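Local coordinates for protein putative oxidoreductase (Bacteroides fragilis NCTC 9343, PDB 3EOF) that binds flavin mononucleotide and is probably an FMN-dependent oxidoreductase of the nitroreductase type, at residues C78-R82 with S102-A107; M41-S45 with F81-C85; A71-L75 with V157-Y161; T134-P138 with F152-T156. All blocks are in the same frame, centred on the assembly; numbering follows the deposited sequence.

All four contacts involve the central antiparallel sheet of one subunit. Contact 1 sets the end of strand 73-80 on helix 100-123. Contact 2 adjoins it, with centres about 7 Å apart; both use Phe81, and Asp80 OD2 meets Ser45 OG where they join. Contact 3 pairs the beginning of strand 73-80 with the end of strand 151-160; its centre lies about 23 Å from that of contact 1. Contact 4 uses the earlier half of strand 151-160 and meets contact 1 through the edge-to-face rings of Phe103 and Phe152. Bound FMN is about 5 Å from the side chain of Thr155 and about 8 Å from those of Gln42 and Thr158.

Contact 1 of 4, residues C78-R82 with S102-A107; sequences CADFR and SFLNAA
Phe81 lays one edge of its ring against the first turn of helix 100-123, at Ser102. Its CB leaves the backbone just past the end of strand 73-80 and points toward the helix. The first torsion (chi1 -112°) falls between the staggered positions and swings the CD2-CE2 edge round to the helix. CD2 meets two residues one turn apart, Ser102 and Ala106, and lies 4.0 Å from Ala106 CB. Further out, CE2 comes to 3.3 Å from Ser102 O, which sits at the ring edge and close to the ring plane. The same carbon is 3.6 Å from Ser102 CB. The ring as a whole, out to CZ, stacks with Tyr97. Ser102 O also takes the helix bond from Ala106 N, so the ring C-H edge is a second neighbour of a carbonyl already in use. Ser102 OG is hydrogen-bonded to Asn99 OD1.

This is alpha/beta packing of the nitroreductase fold: a long helix lies across the central sheet. Strand 78-80 and helix 102-107 pass 7.1 Å apart at an angle of 127°. Two small side chains permit the close approach. Ala79 CB points at the helix and touches Ala106 CB at 3.7 Å, and the backbone amide Ala107 N is 3.9 Å from the same methyl. The CB of Phe103 points away from the strand, but the ring comes nearer, with CE1 4.4 Å from Ala79 CB. Asp80 points away from the helix, and its OD2 is hydrogen-bonded to Ser45 OG and to Tyr183 OH of the second subunit.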
loop_
_atom_site.group_PDB
_atom_site.type_symbol
_atom_site.label_atom_id
_atom_site.label_comp_id
_atom_site.label_asym_id
_atom_site.label_seq_id
_atom_site.Cartn_x
_atom_site.Cartn_y
_atom_site.Cartn_z
ATOM N N CYS A 78 -9.139 3.953 -5.230
ATOM C CA CYS A 78 -8.493 4.511 -6.402
ATOM C C CYS A 78 -7.400 5.540 -6.114
ATOM O O CYS A 78 -7.584 6.441 -5.268
ATOM C CB CYS A 78 -9.548 5.212 -7.259
ATOM S SG CYS A 78 -10.912 4.161 -7.666
ATOM N N ALA A 79 -6.279 5.371 -6.818
ATOM C CA ALA A 79 -5.196 6.346 -6.861
ATOM C C ALA A 79 -5.869 7.545 -7.539
ATOM O O ALA A 79 -6.541 7.373 -8.519
ATOM C CB ALA A 79 -4.039 5.812 -7.707
ATOM N N ASP A 80 -5.718 8.745 -7.005
ATOM C CA ASP A 80 -6.410 9.908 -7.572
ATOM C C ASP A 80 -5.540 11.144 -7.456
ATOM O O ASP A 80 -5.325 11.680 -6.361
ATOM C CB ASP A 80 -7.739 10.097 -6.836
ATOM C CG ASP A 80 -8.619 11.211 -7.392
ATOM O OD1 ASP A 80 -8.096 12.179 -7.933
ATOM O OD2 ASP A 80 -9.865 11.125 -7.223
ATOM N N PHE A 81 -4.986 11.539 -8.593
ATOM C CA PHE A 81 -4.284 12.825 -8.727
ATOM C C PHE A 81 -5.196 13.856 -9.405
ATOM O O PHE A 81 -4.869 15.046 -9.445
ATOM C CB PHE A 81 -2.939 12.703 -9.479
ATOM C CG PHE A 81 -1.762 12.949 -8.604
ATOM C CD1 PHE A 81 -1.522 14.237 -8.144
ATOM C CD2 PHE A 81 -0.881 11.956 -8.281
ATOM C CE1 PHE A 81 -0.423 14.519 -7.343
ATOM C CE2 PHE A 81 0.222 12.227 -7.505
ATOM C CZ PHE A 81 0.442 13.510 -7.019
ATOM N N ARG A 82 -6.365 13.403 -9.860
ATOM C CA ARG A 82 -7.307 14.254 -10.550
ATOM C C ARG A 82 -7.844 15.352 -9.658
ATOM O O ARG A 82 -7.898 16.526 -10.064
ATOM C CB ARG A 82 -8.488 13.449 -11.069
ATOM C CG ARG A 82 -9.478 14.324 -11.843
ATOM C CD ARG A 82 -10.495 13.485 -12.508
ATOM N NE ARG A 82 -11.287 14.271 -13.437
ATOM C CZ ARG A 82 -10.989 14.447 -14.718
ATOM N NH1 ARG A 82 -9.896 13.917 -15.253
ATOM N NH2 ARG A 82 -11.783 15.192 -15.460
ATOM N N SER A 102 4.243 9.677 -9.965
ATOM C CA SER A 102 3.076 10.250 -9.309
ATOM C C SER A 102 2.028 9.180 -9.140
ATOM O O SER A 102 1.344 9.148 -8.132
ATOM C CB SER A 102 2.535 11.441 -10.111
ATOM O OG SER A 102 3.472 12.498 -10.137
ATOM N N PHE A 103 1.886 8.304 -10.141
ATOM C CA PHE A 103 0.981 7.168 -10.016
ATOM C C PHE A 103 1.370 6.282 -8.857
ATOM O O PHE A 103 0.529 5.868 -8.062
ATOM C CB PHE A 103 0.926 6.293 -11.315
ATOM C CG PHE A 103 0.318 4.932 -11.073
ATOM C CD1 PHE A 103 -1.057 4.791 -10.863
ATOM C CD2 PHE A 103 1.141 3.808 -10.909
ATOM C CE1 PHE A 103 -1.620 3.542 -10.554
ATOM C CE2 PHE A 103 0.584 2.556 -10.629
ATOM C CZ PHE A 103 -0.798 2.427 -10.449
ATOM N N LEU A 104 2.649 5.979 -8.735
ATOM C CA LEU A 104 3.099 5.169 -7.620
ATOM C C LEU A 104 2.894 5.887 -6.286
ATOM O O LEU A 104 2.526 5.260 -5.298
ATOM C CB LEU A 104 4.551 4.735 -7.788
ATOM C CG LEU A 104 5.117 3.870 -6.655
ATOM C CD1 LEU A 104 4.337 2.589 -6.450
ATOM C CD2 LEU A 104 6.642 3.602 -6.899
ATOM N N ASN A 105 3.140 7.180 -6.243
ATOM C CA ASN A 105 2.903 7.942 -5.018
ATOM C C ASN A 105 1.441 7.896 -4.605
ATOM O O ASN A 105 1.150 7.749 -3.430
ATOM C CB ASN A 105 3.304 9.434 -5.168
ATOM C CG ASN A 105 4.818 9.663 -5.217
ATOM O OD1 ASN A 105 5.569 8.886 -4.642
ATOM N ND2 ASN A 105 5.271 10.764 -5.927
ATOM N N ALA A 106 0.518 8.000 -5.577
ATOM C CA ALA A 106 -0.922 8.000 -5.301
ATOM C C ALA A 106 -1.328 6.615 -4.843
ATOM O O ALA A 106 -2.099 6.491 -3.890
ATOM C CB ALA A 106 -1.741 8.427 -6.515
ATOM N N ALA A 107 -0.812 5.586 -5.541
ATOM C CA ALA A 107 -1.054 4.174 -5.212
ATOM C C ALA A 107 -0.716 3.892 -3.756
ATOM O O ALA A 107 -1.455 3.212 -3.044
ATOM C CB ALA A 107 -0.243 3.289 -6.080
#

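Contact 2 of 4, residues M41-S45 with F81-C85; sequences MQLYS and FRRFC
Leu43 and Phe81 bring the two backbones nearest, their CA atoms 5.6 Å apart, where an inverse gamma turn centred on Leu43 faces the start of helix 82-89. Leu43 reaches over one face of the Phe81 ring in a CH-pi contact: CD2 is 3.7 Å from the ring centroid. Met41 is a selenomethionine, and its chain bends at chi3 (85°), which drops the terminal methyl onto Phe84. CE lies 3.5 Å from the centroid of that ring, over its face, with SE farther above the same face in a Met-aromatic contact. The methyl also touches Phe81 CE1, at that ring's rim, so it fills the corner between the two phenylalanines.

Arg83 forms the polar half. Its chain is extended up to chi3 and bends there, turning the guanidinium edge to the carbonyls of Gln42 and Tyr44 and to Ser45 OG. NH2 gives a hydrogen bond of 2.6 Å and 161° to Tyr44 O, nearly in the guanidinium plane. A weak bond runs from NH2 to Gln42 O. NH1 makes weak bonds to Tyr44 O and to Ser45 OG, whose stronger partner is Asp80 OD2. One water accepts from Arg83 NE and donates to Met41 O at 2.6 Å. NH1 is also hydrogen-bonded to Tyr186 OH of the second subunit. The buried guanidinium thus meets mainly neutral oxygens at its edge, and the nearby Asp80 carboxylate may help offset its charge.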
loop_
_atom_site.group_PDB
_atom_site.type_symbol
_atom_site.label_atom_id
_atom_site.label_comp_id
_atom_site.label_asym_id
_atom_site.label_seq_id
_atom_site.Cartn_x
_atom_site.Cartn_y
_atom_site.Cartn_z
HETATM N N MSE A 41 -1.718 15.368 0.954
HETATM C CA MSE A 41 -2.491 15.600 -0.250
HETATM C C MSE A 41 -3.691 14.717 -0.450
HETATM O O MSE A 41 -4.592 15.108 -1.155
HETATM C CB MSE A 41 -1.589 15.444 -1.458
HETATM C CG MSE A 41 -0.464 16.445 -1.482
HETATM SE SE MSE A 41 0.891 15.945 -2.726
HETATM C CE MSE A 41 0.193 16.686 -4.357
ATOM N N GLN A 42 -3.685 13.534 0.159
ATOM C CA GLN A 42 -4.763 12.550 0.037
ATOM C C GLN A 42 -4.986 12.195 -1.403
ATOM O O GLN A 42 -5.989 12.560 -1.986
ATOM C CB GLN A 42 -6.075 13.031 0.658
ATOM C CG GLN A 42 -5.923 13.341 2.099
ATOM C CD GLN A 42 -7.226 13.631 2.754
ATOM O OE1 GLN A 42 -7.557 14.804 2.967
ATOM N NE2 GLN A 42 -7.979 12.581 3.108
ATOM N N LEU A 43 -4.082 11.404 -1.947
ATOM C CA LEU A 43 -4.124 11.064 -3.375
ATOM C C LEU A 43 -4.945 9.827 -3.756
ATOM O O LEU A 43 -4.479 8.921 -4.504
ATOM C CB LEU A 43 -2.676 10.911 -3.847
ATOM C CG LEU A 43 -1.749 12.097 -3.607
ATOM C CD1 LEU A 43 -0.271 11.680 -3.820
ATOM C CD2 LEU A 43 -2.149 13.256 -4.459
ATOM N N TYR A 44 -6.193 9.835 -3.300
ATOM C CA TYR A 44 -7.081 8.713 -3.467
ATOM C C TYR A 44 -8.523 9.140 -3.441
ATOM O O TYR A 44 -8.877 10.225 -2.960
ATOM C CB TYR A 44 -6.873 7.705 -2.309
ATOM C CG TYR A 44 -6.805 8.342 -0.926
ATOM C CD1 TYR A 44 -7.956 8.654 -0.229
ATOM C CD2 TYR A 44 -5.594 8.677 -0.335
ATOM C CE1 TYR A 44 -7.904 9.253 1.021
ATOM C CE2 TYR A 44 -5.544 9.304 0.925
ATOM C CZ TYR A 44 -6.712 9.559 1.591
ATOM O OH TYR A 44 -6.713 10.134 2.840
ATOM N N SER A 45 -9.351 8.264 -3.985
ATOM C CA SER A 45 -10.783 8.365 -3.912
ATOM C C SER A 45 -11.216 6.947 -3.646
ATOM O O SER A 45 -10.513 6.011 -3.973
ATOM C CB SER A 45 -11.392 8.860 -5.216
ATOM O OG SER A 45 -11.191 10.251 -5.328
ATOM N N PHE A 81 -4.986 11.539 -8.593
ATOM C CA PHE A 81 -4.284 12.825 -8.727
ATOM C C PHE A 81 -5.196 13.856 -9.405
ATOM O O PHE A 81 -4.869 15.046 -9.445
ATOM C CB PHE A 81 -2.939 12.703 -9.479
ATOM C CG PHE A 81 -1.762 12.949 -8.604
ATOM C CD1 PHE A 81 -1.522 14.237 -8.144
ATOM C CD2 PHE A 81 -0.881 11.956 -8.281
ATOM C CE1 PHE A 81 -0.423 14.519 -7.343
ATOM C CE2 PHE A 81 0.222 12.227 -7.505
ATOM C CZ PHE A 81 0.442 13.510 -7.019
ATOM N N ARG A 82 -6.365 13.403 -9.860
ATOM C CA ARG A 82 -7.307 14.254 -10.550
ATOM C C ARG A 82 -7.844 15.352 -9.658
ATOM O O ARG A 82 -7.898 16.526 -10.064
ATOM C CB ARG A 82 -8.488 13.449 -11.069
ATOM C CG ARG A 82 -9.478 14.324 -11.843
ATOM C CD ARG A 82 -10.495 13.485 -12.508
ATOM N NE ARG A 82 -11.287 14.271 -13.437
ATOM C CZ ARG A 82 -10.989 14.447 -14.718
ATOM N NH1 ARG A 82 -9.896 13.917 -15.253
ATOM N NH2 ARG A 82 -11.783 15.192 -15.460
ATOM N N ARG A 83 -8.322 14.975 -8.479
ATOM C CA ARG A 83 -8.827 15.983 -7.555
ATOM C C ARG A 83 -7.761 17.052 -7.281
ATOM O O ARG A 83 -8.036 18.263 -7.366
ATOM C CB ARG A 83 -9.348 15.342 -6.279
ATOM C CG ARG A 83 -9.897 16.347 -5.258
ATOM C CD ARG A 83 -10.504 15.624 -4.087
ATOM N NE ARG A 83 -9.518 14.740 -3.556
ATOM C CZ ARG A 83 -9.526 13.404 -3.557
ATOM N NH1 ARG A 83 -10.549 12.666 -3.916
ATOM N NH2 ARG A 83 -8.470 12.806 -3.057
ATOM N N PHE A 84 -6.539 16.640 -6.974
ATOM C CA PHE A 84 -5.478 17.624 -6.754
ATOM C C PHE A 84 -5.194 18.476 -7.997
ATOM O O PHE A 84 -4.998 19.661 -7.885
ATOM C CB PHE A 84 -4.167 16.977 -6.289
ATOM C CG PHE A 84 -3.193 17.976 -5.769
ATOM C CD1 PHE A 84 -3.448 18.620 -4.570
ATOM C CD2 PHE A 84 -2.065 18.320 -6.506
ATOM C CE1 PHE A 84 -2.583 19.595 -4.064
ATOM C CE2 PHE A 84 -1.190 19.273 -6.024
ATOM C CZ PHE A 84 -1.455 19.930 -4.799
ATOM N N CYS A 85 -5.163 17.889 -9.200
ATOM C CA CYS A 85 -4.897 18.691 -10.372
ATOM C C CYS A 85 -5.988 19.659 -10.654
ATOM O O CYS A 85 -5.704 20.726 -11.183
ATOM C CB CYS A 85 -4.645 17.840 -11.612
ATOM S SG CYS A 85 -3.140 16.900 -11.402
HETATM O O HOH W 1 -6.397 15.373 -3.044
#

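Contact 3 of 4, residues A71-L75 with V157-Y161; sequences APVVL and VTVGY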
loop_
_atom_site.group_PDB
_atom_site.type_symbol
_atom_site.label_atom_id
_atom_site.label_comp_id
_atom_site.label_asym_id
_atom_site.label_seq_id
_atom_site.Cartn_x
_atom_site.Cartn_y
_atom_site.Cartn_z
ATOM N N ALA A 71 -21.223 -9.347 -0.707
ATOM C CA ALA A 71 -20.951 -8.360 0.350
ATOM C C ALA A 71 -21.933 -7.206 0.236
ATOM O O ALA A 71 -22.331 -6.848 -0.860
ATOM C CB ALA A 71 -19.508 -7.853 0.318
ATOM N N PRO A 72 -22.375 -6.655 1.388
ATOM C CA PRO A 72 -23.233 -5.505 1.344
ATOM C C PRO A 72 -22.537 -4.273 0.750
ATOM O O PRO A 72 -23.198 -3.429 0.102
ATOM C CB PRO A 72 -23.574 -5.269 2.816
ATOM C CG PRO A 72 -22.495 -5.842 3.558
ATOM C CD PRO A 72 -22.150 -7.080 2.781
ATOM N N VAL A 73 -21.219 -4.195 0.951
ATOM C CA VAL A 73 -20.391 -3.080 0.472
ATOM C C VAL A 73 -19.151 -3.602 -0.255
ATOM O O VAL A 73 -18.482 -4.537 0.207
ATOM C CB VAL A 73 -19.939 -2.160 1.659
ATOM C CG1 VAL A 73 -19.088 -1.051 1.148
ATOM C CG2 VAL A 73 -21.172 -1.633 2.434
ATOM N N VAL A 74 -18.888 -2.995 -1.411
ATOM C CA VAL A 74 -17.696 -3.220 -2.229
ATOM C C VAL A 74 -17.061 -1.847 -2.355
ATOM O O VAL A 74 -17.711 -0.886 -2.778
ATOM C CB VAL A 74 -18.027 -3.814 -3.629
ATOM C CG1 VAL A 74 -16.754 -4.051 -4.441
ATOM C CG2 VAL A 74 -18.798 -5.099 -3.438
ATOM N N LEU A 75 -15.810 -1.746 -1.916
ATOM C CA LEU A 75 -15.072 -0.494 -1.949
ATOM C C LEU A 75 -13.937 -0.594 -2.900
ATOM O O LEU A 75 -13.113 -1.474 -2.740
ATOM C CB LEU A 75 -14.490 -0.181 -0.590
ATOM C CG LEU A 75 -15.451 0.013 0.571
ATOM C CD1 LEU A 75 -14.602 0.187 1.816
ATOM C CD2 LEU A 75 -16.393 1.220 0.345
ATOM N N VAL A 157 -12.045 -3.922 -1.976
ATOM C CA VAL A 157 -12.305 -4.653 -0.768
ATOM C C VAL A 157 -13.788 -4.876 -0.617
ATOM O O VAL A 157 -14.580 -3.931 -0.639
ATOM C CB VAL A 157 -11.785 -3.874 0.423
ATOM C CG1 VAL A 157 -12.171 -4.491 1.770
ATOM C CG2 VAL A 157 -10.278 -3.730 0.306
ATOM N N THR A 158 -14.155 -6.143 -0.459
ATOM C CA THR A 158 -15.528 -6.563 -0.143
ATOM C C THR A 158 -15.584 -6.590 1.400
ATOM O O THR A 158 -14.669 -7.082 2.050
ATOM C CB THR A 158 -15.840 -7.884 -0.821
ATOM O OG1 THR A 158 -14.931 -8.896 -0.358
ATOM C CG2 THR A 158 -15.699 -7.699 -2.391
ATOM N N VAL A 159 -16.623 -5.980 1.953
ATOM C CA VAL A 159 -16.790 -5.787 3.384
ATOM C C VAL A 159 -18.198 -6.222 3.795
ATOM O O VAL A 159 -19.191 -5.936 3.086
ATOM C CB VAL A 159 -16.805 -4.261 3.815
ATOM C CG1 VAL A 159 -16.339 -4.127 5.247
ATOM C CG2 VAL A 159 -16.028 -3.392 2.903
ATOM N N GLY A 160 -18.286 -6.879 4.955
ATOM C CA GLY A 160 -19.560 -7.314 5.486
ATOM C C GLY A 160 -19.379 -7.877 6.851
ATOM O O GLY A 160 -18.264 -7.992 7.326
ATOM N N TYR A 161 -20.481 -8.187 7.513
ATOM C CA TYR A 161 -20.407 -8.866 8.789
ATOM C C TYR A 161 -20.134 -10.315 8.436
ATOM O O TYR A 161 -20.715 -10.819 7.503
ATOM C CB TYR A 161 -21.700 -8.722 9.554
ATOM C CG TYR A 161 -21.875 -7.343 10.062
ATOM C CD1 TYR A 161 -22.492 -6.368 9.291
ATOM C CD2 TYR A 161 -21.410 -7.001 11.314
ATOM C CE1 TYR A 161 -22.666 -5.112 9.768
ATOM C CE2 TYR A 161 -21.593 -5.758 11.803
ATOM C CZ TYR A 161 -22.217 -4.808 11.027
ATOM O OH TYR A 161 -22.379 -3.553 11.544
#
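Val73 and Val159 face each other as a hydrogen-bonded antiparallel pair, as do Leu75 and Val157. The Leu75-Val157 pair is the more even: Leu75 N reaches Val157 O and Val157 N reaches Leu75 O, each at 2.8 Å. In the other pair Val159 N gives a 2.9 Å bond to Val73 O, but the return bond from Val73 N to Val159 O is weak, at 3.4 Å. Between them is the non-hydrogen-bonded pair Val74-Thr158, where CA-H groups approach carbonyl oxygens: Thr158 CA to Val73 O and Val74 CA to Val157 O.

Apolar contacts lie on both faces. With Val73, Leu75 and Val157, Val159 points to one face, and its CG2 crosses toward Leu75 CD1 at 4.0 Å. On the other face Val74 and Thr158 lie side by side. Thr158 keeps its methyl beside the backbone N, while chi1 of 60° puts OG1 between N and the carbonyl carbon. OG1 is hydrogen-bonded to Tyr15 OH, and CG2 is left to meet Val74 CG2. Ala71 CB also reaches this face, 3.8 Å from Thr158 CB.

The pairing weakens at the start of strand 73-80. Pro72 CD packs 3.2 Å from Val159 O and also touches Gly160 CA. The two strands are the inner pair of the four-stranded antiparallel sheet at the core of this nitroreductase-type subunit.

Contact 4 of 4, residues T134-P138 with F152-T156; sequences TTYNP and FPITT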
loop_
_atom_site.group_PDB
_atom_site.type_symbol
_atom_site.label_atom_id
_atom_site.label_comp_id
_atom_site.label_asym_id
_atom_site.label_seq_id
_atom_site.Cartn_x
_atom_site.Cartn_y
_atom_site.Cartn_z
ATOM N N THR A 134 -8.456 -6.384 -9.353
ATOM C CA THR A 134 -8.540 -4.964 -9.702
ATOM C C THR A 134 -7.493 -4.528 -10.698
ATOM O O THR A 134 -7.770 -3.679 -11.520
ATOM C CB THR A 134 -8.372 -4.072 -8.432
ATOM O OG1 THR A 134 -9.325 -4.463 -7.466
ATOM C CG2 THR A 134 -8.619 -2.655 -8.727
ATOM N N THR A 135 -6.269 -5.059 -10.554
ATOM C CA THR A 135 -5.147 -4.756 -11.420
ATOM C C THR A 135 -5.083 -5.743 -12.611
ATOM O O THR A 135 -4.259 -5.597 -13.499
ATOM C CB THR A 135 -3.856 -4.642 -10.602
ATOM O OG1 THR A 135 -3.780 -5.718 -9.666
ATOM C CG2 THR A 135 -3.851 -3.342 -9.804
ATOM N N TYR A 136 -5.950 -6.749 -12.642
ATOM C CA TYR A 136 -6.068 -7.601 -13.878
ATOM C C TYR A 136 -7.035 -6.949 -14.846
ATOM O O TYR A 136 -6.886 -7.038 -16.087
ATOM C CB TYR A 136 -6.560 -9.021 -13.583
ATOM C CG TYR A 136 -5.508 -9.879 -12.952
ATOM C CD1 TYR A 136 -5.140 -9.675 -11.621
ATOM C CD2 TYR A 136 -4.851 -10.860 -13.688
ATOM C CE1 TYR A 136 -4.164 -10.427 -11.030
ATOM C CE2 TYR A 136 -3.854 -11.622 -13.113
ATOM C CZ TYR A 136 -3.518 -11.410 -11.773
ATOM O OH TYR A 136 -2.525 -12.160 -11.176
ATOM N N ASN A 137 -8.097 -6.369 -14.283
ATOM C CA ASN A 137 -9.136 -5.722 -15.100
ATOM C C ASN A 137 -9.405 -4.276 -14.771
ATOM O O ASN A 137 -10.567 -3.885 -14.638
ATOM C CB ASN A 137 -10.425 -6.503 -14.964
ATOM C CG ASN A 137 -10.462 -7.733 -15.841
ATOM O OD1 ASN A 137 -10.097 -7.690 -17.019
ATOM N ND2 ASN A 137 -10.959 -8.830 -15.281
ATOM N N PRO A 138 -8.349 -3.458 -14.722
ATOM C CA PRO A 138 -8.571 -2.068 -14.372
ATOM C C PRO A 138 -9.423 -1.365 -15.421
ATOM O O PRO A 138 -10.262 -0.556 -15.076
ATOM C CB PRO A 138 -7.134 -1.484 -14.286
ATOM C CG PRO A 138 -6.333 -2.358 -15.226
ATOM C CD PRO A 138 -6.918 -3.723 -14.989
ATOM N N PHE A 152 -7.096 5.848 -11.096
ATOM C CA PHE A 152 -6.760 4.503 -11.425
ATOM C C PHE A 152 -7.151 3.578 -10.257
ATOM O O PHE A 152 -6.785 3.841 -9.103
ATOM C CB PHE A 152 -5.226 4.428 -11.714
ATOM C CG PHE A 152 -4.818 3.132 -12.364
ATOM C CD1 PHE A 152 -4.703 1.973 -11.611
ATOM C CD2 PHE A 152 -4.591 3.065 -13.727
ATOM C CE1 PHE A 152 -4.399 0.752 -12.205
ATOM C CE2 PHE A 152 -4.282 1.855 -14.330
ATOM C CZ PHE A 152 -4.178 0.693 -13.552
ATOM N N PRO A 153 -7.885 2.482 -10.533
ATOM C CA PRO A 153 -8.275 1.595 -9.447
ATOM C C PRO A 153 -7.099 0.756 -8.985
ATOM O O PRO A 153 -6.419 0.119 -9.804
ATOM C CB PRO A 153 -9.330 0.722 -10.088
ATOM C CG PRO A 153 -8.896 0.609 -11.497
ATOM C CD PRO A 153 -8.382 1.971 -11.838
ATOM N N ILE A 154 -6.808 0.837 -7.685
ATOM C CA ILE A 154 -5.658 0.149 -7.093
ATOM C C ILE A 154 -6.082 -1.194 -6.527
ATOM O O ILE A 154 -5.583 -2.246 -6.958
ATOM C CB ILE A 154 -4.953 1.024 -6.004
ATOM C CG1 ILE A 154 -4.334 2.260 -6.688
ATOM C CG2 ILE A 154 -3.831 0.258 -5.264
ATOM C CD1 ILE A 154 -3.397 1.953 -7.830
ATOM N N THR A 155 -6.956 -1.173 -5.539
ATOM C CA THR A 155 -7.501 -2.420 -5.019
ATOM C C THR A 155 -8.982 -2.256 -4.633
ATOM O O THR A 155 -9.485 -1.145 -4.554
ATOM C CB THR A 155 -6.719 -3.009 -3.871
ATOM O OG1 THR A 155 -7.184 -4.359 -3.650
ATOM C CG2 THR A 155 -6.902 -2.164 -2.641
ATOM N N THR A 156 -9.646 -3.399 -4.434
ATOM C CA THR A 156 -11.050 -3.470 -4.104
ATOM C C THR A 156 -11.193 -4.347 -2.906
ATOM O O THR A 156 -10.520 -5.360 -2.814
ATOM C CB THR A 156 -11.861 -4.074 -5.260
ATOM O OG1 THR A 156 -11.572 -3.305 -6.434
ATOM C CG2 THR A 156 -13.386 -4.013 -4.932
#
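Thr134 and Thr156 bring their hydroxyls together at 2.7 Å between OG1 atoms, and this is the tight end of the contact. The CB of Thr134 points toward strand 151-160. Its chi1 (-55°) sets OG1 beside its own backbone N, and Thr134 OG1 is hydrogen-bonded to Leu131 O. The methyl is turned along the strand instead, where CG2 packs 3.5 Å from Ile154 O. The same methyl lies 3.7 Å from Pro153 CB. Pro153 O is buried here and has no partner in the model. From the next residue Thr135 CG2 comes in on Ile154 O as well, so two methyls crowd one carbonyl.

Ile154 and Thr155 together face Phe77 of strand 73-80 and form a classic beta bulge, with FMN about 5 Å from the Thr155 side chain. The loop between strand 127-131 and helix 138-145 packs on the strand at this irregularity.

The other end is purely apolar. Pro138, at the start of helix 138-145, offers CB to Phe152 CZ at 3.7 Å, its ring alongside the phenyl. CB also meets Pro153 CG, at 3.9 Å. Helix 227-243 covers this corner through Asn236 on Pro138 and Leu237 on Phe152. The loose side lies between the two ends, where the loop swings off the strand and Tyr136 and Asn137 are partly exposed, with no touch on residues 152-156.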